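Local coordinates for protein chitooligosaccharide oxidase (Gibberella zeae, PDB 6Y0R) that oxidises the C1 hydroxyl of chitooligosaccharides to lactones with a bicovalently bound FAD, reducing molecular oxygen to hydrogen peroxide, at residues 37-42 with 64-69; 57-62 with 103-108. All coordinates share one frame; numbering follows the deposited sequence.

Contact 1. Residues 37-42 with 64-69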
loop_
_atom_site.group_PDB
_atom_site.type_symbol
_atom_site.label_atom_id
_atom_site.label_comp_id
_atom_site.label_asym_id
_atom_site.label_seq_id
_atom_site.Cartn_x
_atom_site.Cartn_y
_atom_site.Cartn_z
ATOM N N PRO A 37 12.483 20.917 -14.876
ATOM C CA PRO A 37 13.099 21.292 -13.611
ATOM C C PRO A 37 13.818 20.082 -13.010
ATOM O O PRO A 37 13.280 18.974 -13.090
ATOM C CB PRO A 37 11.932 21.736 -12.702
ATOM C CG PRO A 37 10.764 21.906 -13.632
ATOM C CD PRO A 37 11.025 21.061 -14.869
ATOM N N THR A 38 14.996 20.282 -12.454
ATOM C CA THR A 38 15.774 19.216 -11.787
ATOM C C THR A 38 16.403 19.747 -10.500
ATOM O O THR A 38 16.492 20.998 -10.353
ATOM C CB THR A 38 16.826 18.614 -12.735
ATOM O OG1 THR A 38 17.876 19.567 -12.891
ATOM C CG2 THR A 38 16.262 18.224 -14.084
ATOM N N ASP A 39 16.834 18.829 -9.641
ATOM C CA ASP A 39 17.543 19.149 -8.383
ATOM C C ASP A 39 19.038 18.942 -8.633
ATOM O O ASP A 39 19.401 17.953 -9.227
ATOM C CB ASP A 39 17.102 18.253 -7.224
ATOM C CG ASP A 39 15.661 18.413 -6.772
ATOM O OD1 ASP A 39 15.105 19.473 -6.944
ATOM O OD2 ASP A 39 15.135 17.460 -6.250
ATOM N N ALA A 40 19.857 19.897 -8.220
ATOM C CA ALA A 40 21.314 19.774 -8.401
ATOM C C ALA A 40 21.835 18.755 -7.399
ATOM O O ALA A 40 21.454 18.826 -6.249
ATOM C CB ALA A 40 21.976 21.116 -8.211
ATOM N N GLN A 41 22.694 17.848 -7.850
ATOM C CA GLN A 41 23.254 16.808 -6.964
ATOM C C GLN A 41 23.879 17.452 -5.741
ATOM O O GLN A 41 24.637 18.394 -5.888
ATOM C CB GLN A 41 24.399 16.070 -7.639
ATOM C CG GLN A 41 23.999 14.797 -8.349
ATOM C CD GLN A 41 25.208 14.233 -9.045
ATOM O OE1 GLN A 41 25.483 14.554 -10.201
ATOM N NE2 GLN A 41 25.966 13.432 -8.319
ATOM N N GLY A 42 23.544 16.950 -4.567
ATOM C CA GLY A 42 24.208 17.449 -3.356
ATOM C C GLY A 42 23.604 18.710 -2.786
ATOM O O GLY A 42 24.093 19.109 -1.760
ATOM N N ILE A 64 17.360 13.829 -10.481
ATOM C CA ILE A 64 15.990 13.961 -9.939
ATOM C C ILE A 64 15.278 15.017 -10.764
ATOM O O ILE A 64 15.657 16.217 -10.642
ATOM C CB ILE A 64 16.011 14.293 -8.439
ATOM C CG1 ILE A 64 16.805 13.285 -7.620
ATOM C CG2 ILE A 64 14.586 14.441 -7.949
ATOM C CD1 ILE A 64 16.855 13.568 -6.124
ATOM N N ALA A 65 14.307 14.612 -11.567
ATOM C CA ALA A 65 13.419 15.530 -12.309
ATOM C C ALA A 65 12.260 15.921 -11.377
ATOM O O ALA A 65 11.755 15.038 -10.630
ATOM C CB ALA A 65 12.906 14.915 -13.581
ATOM N N VAL A 66 11.865 17.201 -11.391
ATOM C CA VAL A 66 10.807 17.732 -10.497
ATOM C C VAL A 66 9.763 18.440 -11.340
ATOM O O VAL A 66 9.569 19.659 -11.275
ATOM C CB VAL A 66 11.367 18.593 -9.360
ATOM C CG1 VAL A 66 10.263 18.872 -8.358
ATOM C CG2 VAL A 66 12.540 17.954 -8.646
ATOM N N PRO A 67 9.008 17.683 -12.150
ATOM C CA PRO A 67 8.044 18.276 -13.070
ATOM C C PRO A 67 6.810 18.858 -12.377
ATOM O O PRO A 67 6.338 18.330 -11.378
ATOM C CB PRO A 67 7.619 17.119 -13.973
ATOM C CG PRO A 67 7.788 15.893 -13.048
ATOM C CD PRO A 67 9.011 16.204 -12.221
ATOM N N THR A 68 6.284 19.942 -12.934
ATOM C CA THR A 68 4.959 20.501 -12.542
ATOM C C THR A 68 3.891 20.296 -13.613
ATOM O O THR A 68 2.713 20.582 -13.303
ATOM C CB THR A 68 5.106 21.986 -12.208
ATOM O OG1 THR A 68 5.381 22.666 -13.437
ATOM C CG2 THR A 68 6.228 22.241 -11.234
ATOM N N THR A 69 4.230 19.804 -14.816
ATOM C CA THR A 69 3.265 19.551 -15.905
ATOM C C THR A 69 3.492 18.173 -16.527
ATOM O O THR A 69 4.632 17.688 -16.459
ATOM C CB THR A 69 3.430 20.586 -17.028
ATOM O OG1 THR A 69 4.670 20.352 -17.692
ATOM C CG2 THR A 69 3.445 21.998 -16.497
HETATM O O HOH W 1 19.095 16.058 -11.169
#
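Thr38 and Ala65 face each other as a non-hydrogen-bonded antiparallel pair, their CA atoms 4.4 Å apart. The short, weakly bonded strand 38-39 runs antiparallel to strand 63-65, at one edge of a small mixed sheet in the FAD-binding PCMH-type domain. Two backbone bonds join the pieces. Val66 N donates to Pro37 O at 2.8 Å, and the bond is nearly straight (173°). Asp39 N donates to Ile64 O at 3.0 Å. The same Ile64 O is also approached by Thr38 CA at 3.2 Å, a CA-H...O contact. Water 1 spans the strands further on, donating to Asp39 O and accepting from Ile64 N.

On the Ile64 side of the sheet, Asp39 reaches across with CG anti to its carbonyl carbon (chi1 -66°). Its carboxylate lies against methyl groups of Ile64 and Val66, and helix 44-50 packs on the same cluster through Trp46 and Asp49. Asp39 OD2 comes close to the Asp49 carboxylate, which may raise the proton affinity of one of the two. At the other end the Pro37 ring rests its CB and CG on Val66 O. Val66 CG2 sits 3.4 Å from Asp39 OD1 and 3.6 Å from Asp39 OD2.

Contact 2. Residues 57-62 with 103-108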
loop_
_atom_site.group_PDB
_atom_site.type_symbol
_atom_site.label_atom_id
_atom_site.label_comp_id
_atom_site.label_asym_id
_atom_site.label_seq_id
_atom_site.Cartn_x
_atom_site.Cartn_y
_atom_site.Cartn_z
ATOM N N LEU A 57 17.279 2.223 3.945
ATOM C CA LEU A 57 17.446 2.028 2.478
ATOM C C LEU A 57 17.464 3.357 1.733
ATOM O O LEU A 57 16.652 3.668 0.836
ATOM C CB LEU A 57 16.343 1.090 1.991
ATOM C CG LEU A 57 16.434 -0.350 2.467
ATOM C CD1 LEU A 57 15.213 -1.134 1.999
ATOM C CD2 LEU A 57 17.673 -1.038 1.946
ATOM N N PRO A 58 18.528 4.160 1.991
ATOM C CA PRO A 58 18.794 5.321 1.160
ATOM C C PRO A 58 19.390 4.912 -0.194
ATOM O O PRO A 58 20.081 3.872 -0.291
ATOM C CB PRO A 58 19.861 6.076 2.001
ATOM C CG PRO A 58 20.604 4.962 2.639
ATOM C CD PRO A 58 19.536 3.942 3.042
ATOM N N PHE A 59 19.091 5.690 -1.222
ATOM C CA PHE A 59 19.617 5.497 -2.594
ATOM C C PHE A 59 19.913 6.868 -3.192
ATOM O O PHE A 59 19.356 7.886 -2.747
ATOM C CB PHE A 59 18.683 4.659 -3.472
ATOM C CG PHE A 59 18.535 3.228 -3.044
ATOM C CD1 PHE A 59 19.601 2.337 -3.145
ATOM C CD2 PHE A 59 17.334 2.734 -2.523
ATOM C CE1 PHE A 59 19.497 1.038 -2.702
ATOM C CE2 PHE A 59 17.244 1.423 -2.079
ATOM C CZ PHE A 59 18.306 0.558 -2.186
ATOM N N GLU A 60 20.854 6.848 -4.136
ATOM C CA GLU A 60 21.372 8.032 -4.847
ATOM C C GLU A 60 20.990 7.906 -6.313
ATOM O O GLU A 60 21.633 7.179 -7.075
ATOM C CB GLU A 60 22.879 8.132 -4.643
ATOM C CG GLU A 60 23.469 9.323 -5.388
ATOM C CD GLU A 60 23.330 10.672 -4.697
ATOM O OE1 GLU A 60 24.021 11.660 -5.138
ATOM O OE2 GLU A 60 22.520 10.764 -3.742
ATOM N N PRO A 61 19.933 8.611 -6.755
ATOM C CA PRO A 61 19.591 8.685 -8.168
ATOM C C PRO A 61 20.743 9.286 -9.010
ATOM O O PRO A 61 21.566 10.002 -8.445
ATOM C CB PRO A 61 18.352 9.566 -8.228
ATOM C CG PRO A 61 17.782 9.497 -6.805
ATOM C CD PRO A 61 18.968 9.327 -5.893
ATOM N N ALA A 62 20.738 8.978 -10.301
ATOM C CA ALA A 62 21.572 9.683 -11.306
ATOM C C ALA A 62 21.110 11.131 -11.472
ATOM O O ALA A 62 21.967 12.003 -11.713
ATOM C CB ALA A 62 21.551 8.926 -12.610
ATOM N N GLY A 103 15.066 1.107 -5.976
ATOM C CA GLY A 103 15.633 0.045 -5.114
ATOM C C GLY A 103 17.099 -0.220 -5.381
ATOM O O GLY A 103 17.604 -1.322 -5.107
ATOM N N GLU A 104 17.780 0.779 -5.941
ATOM C CA GLU A 104 19.224 0.759 -6.295
ATOM C C GLU A 104 19.625 2.182 -6.687
ATOM O O GLU A 104 18.747 3.026 -6.832
ATOM C CB GLU A 104 19.529 -0.208 -7.438
ATOM C CG GLU A 104 18.803 0.112 -8.714
ATOM C CD GLU A 104 18.975 -0.933 -9.815
ATOM O OE1 GLU A 104 19.718 -1.917 -9.592
ATOM O OE2 GLU A 104 18.406 -0.750 -10.881
ATOM N N ASP A 105 20.933 2.432 -6.743
ATOM C CA ASP A 105 21.467 3.745 -7.174
ATOM C C ASP A 105 21.303 3.890 -8.677
ATOM O O ASP A 105 21.219 2.857 -9.402
ATOM C CB ASP A 105 22.937 3.889 -6.782
ATOM C CG ASP A 105 23.182 3.992 -5.292
ATOM O OD1 ASP A 105 22.260 4.361 -4.555
ATOM O OD2 ASP A 105 24.288 3.724 -4.886
ATOM N N GLY A 106 21.292 5.134 -9.153
ATOM C CA GLY A 106 21.622 5.440 -10.566
ATOM C C GLY A 106 20.426 5.596 -11.472
ATOM O O GLY A 106 20.606 5.775 -12.706
ATOM N N HIS A 107 19.196 5.591 -10.943
ATOM C CA HIS A 107 18.028 5.805 -11.815
ATOM C C HIS A 107 17.844 7.294 -12.099
ATOM O O HIS A 107 18.320 8.107 -11.269
ATOM C CB HIS A 107 16.739 5.248 -11.181
ATOM C CG HIS A 107 16.698 3.757 -11.176
ATOM N ND1 HIS A 107 15.492 3.056 -11.311
ATOM C CD2 HIS A 107 17.692 2.828 -11.125
ATOM C CE1 HIS A 107 15.785 1.766 -11.273
ATOM N NE2 HIS A 107 17.111 1.606 -11.155
ATOM N N LEU A 108 17.101 7.588 -13.146
ATOM C CA LEU A 108 16.416 8.887 -13.308
ATOM C C LEU A 108 15.185 8.788 -12.419
ATOM O O LEU A 108 14.306 7.978 -12.755
ATOM C CB LEU A 108 16.046 9.154 -14.762
ATOM C CG LEU A 108 15.072 10.321 -14.993
ATOM C CD1 LEU A 108 15.577 11.590 -14.350
ATOM C CD2 LEU A 108 14.818 10.527 -16.478
HETATM O O HOH W 2 22.690 3.484 -1.738
#
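Asp105 OD1 takes two hydrogen bonds. One comes from Glu60 N at 2.9 Å, which meets the oxygen from above the carboxylate plane, 42° out of it. The other comes from water 2, which also donates to Pro58 O and so ties the carboxylate to the loop a second time. Asp105 places this oxygen with CG anti to its carbonyl carbon (chi1 -68°). The same OD1 lies at the edge of the Phe59 ring, in its plane, 3.6 Å from CD1.

One face of that ring lies on the backbone of Gly103 and Glu104. Glu104 N is over the ring centre, 3.5 Å above the plane, and Gly103 C is offset toward the rim. Gly103 CA adds an off-centre CH-pi contact.

Two more backbone bonds follow along the loops. Gly106 N donates to Glu60 O at 2.9 Å. Ala62 N donates to His107 O at 2.7 Å, with a bent N-H...O angle of 135°. Pro61 CB touches the same His107 O, and Ala62 CB packs on Gly106 O.

Within 103-108, His107 NE2 donates to the anti lone pair of Glu104 OE2 at 2.7 Å. His107 ND1 is bonded to Ser88 OG, so both ring nitrogens have partners. The arrangement is a pairing of two loops that lead into the parallel neighbours 63-65 and 108-111 of the PCMH-type FAD-binding domain.

How the contacts relate
The two contacts lie about 14 Å apart, centre to centre, on the same side of the chain's centre. Their segments alternate along the chain: 37-42, 57-62, 64-69, then 103-108. Both are built round one mixed sheet, ordered 38-39, 63-65, 108-111, 87-90: contact 1 lies in it, contact 2 at the ends of its strands. Strand 63-65 lies between 38-39 and 108-111. Gln41 and Glu60 touch between the contacts, and Trp46 of helix 44-50 meets residues of both. FAD lies nearby, about 10 Å from the Pro67 side chain and about 8 Å from that of His107. Contact 1 adds the edge strand to the sheet, and contact 2 holds together the loops that enter its two central strands.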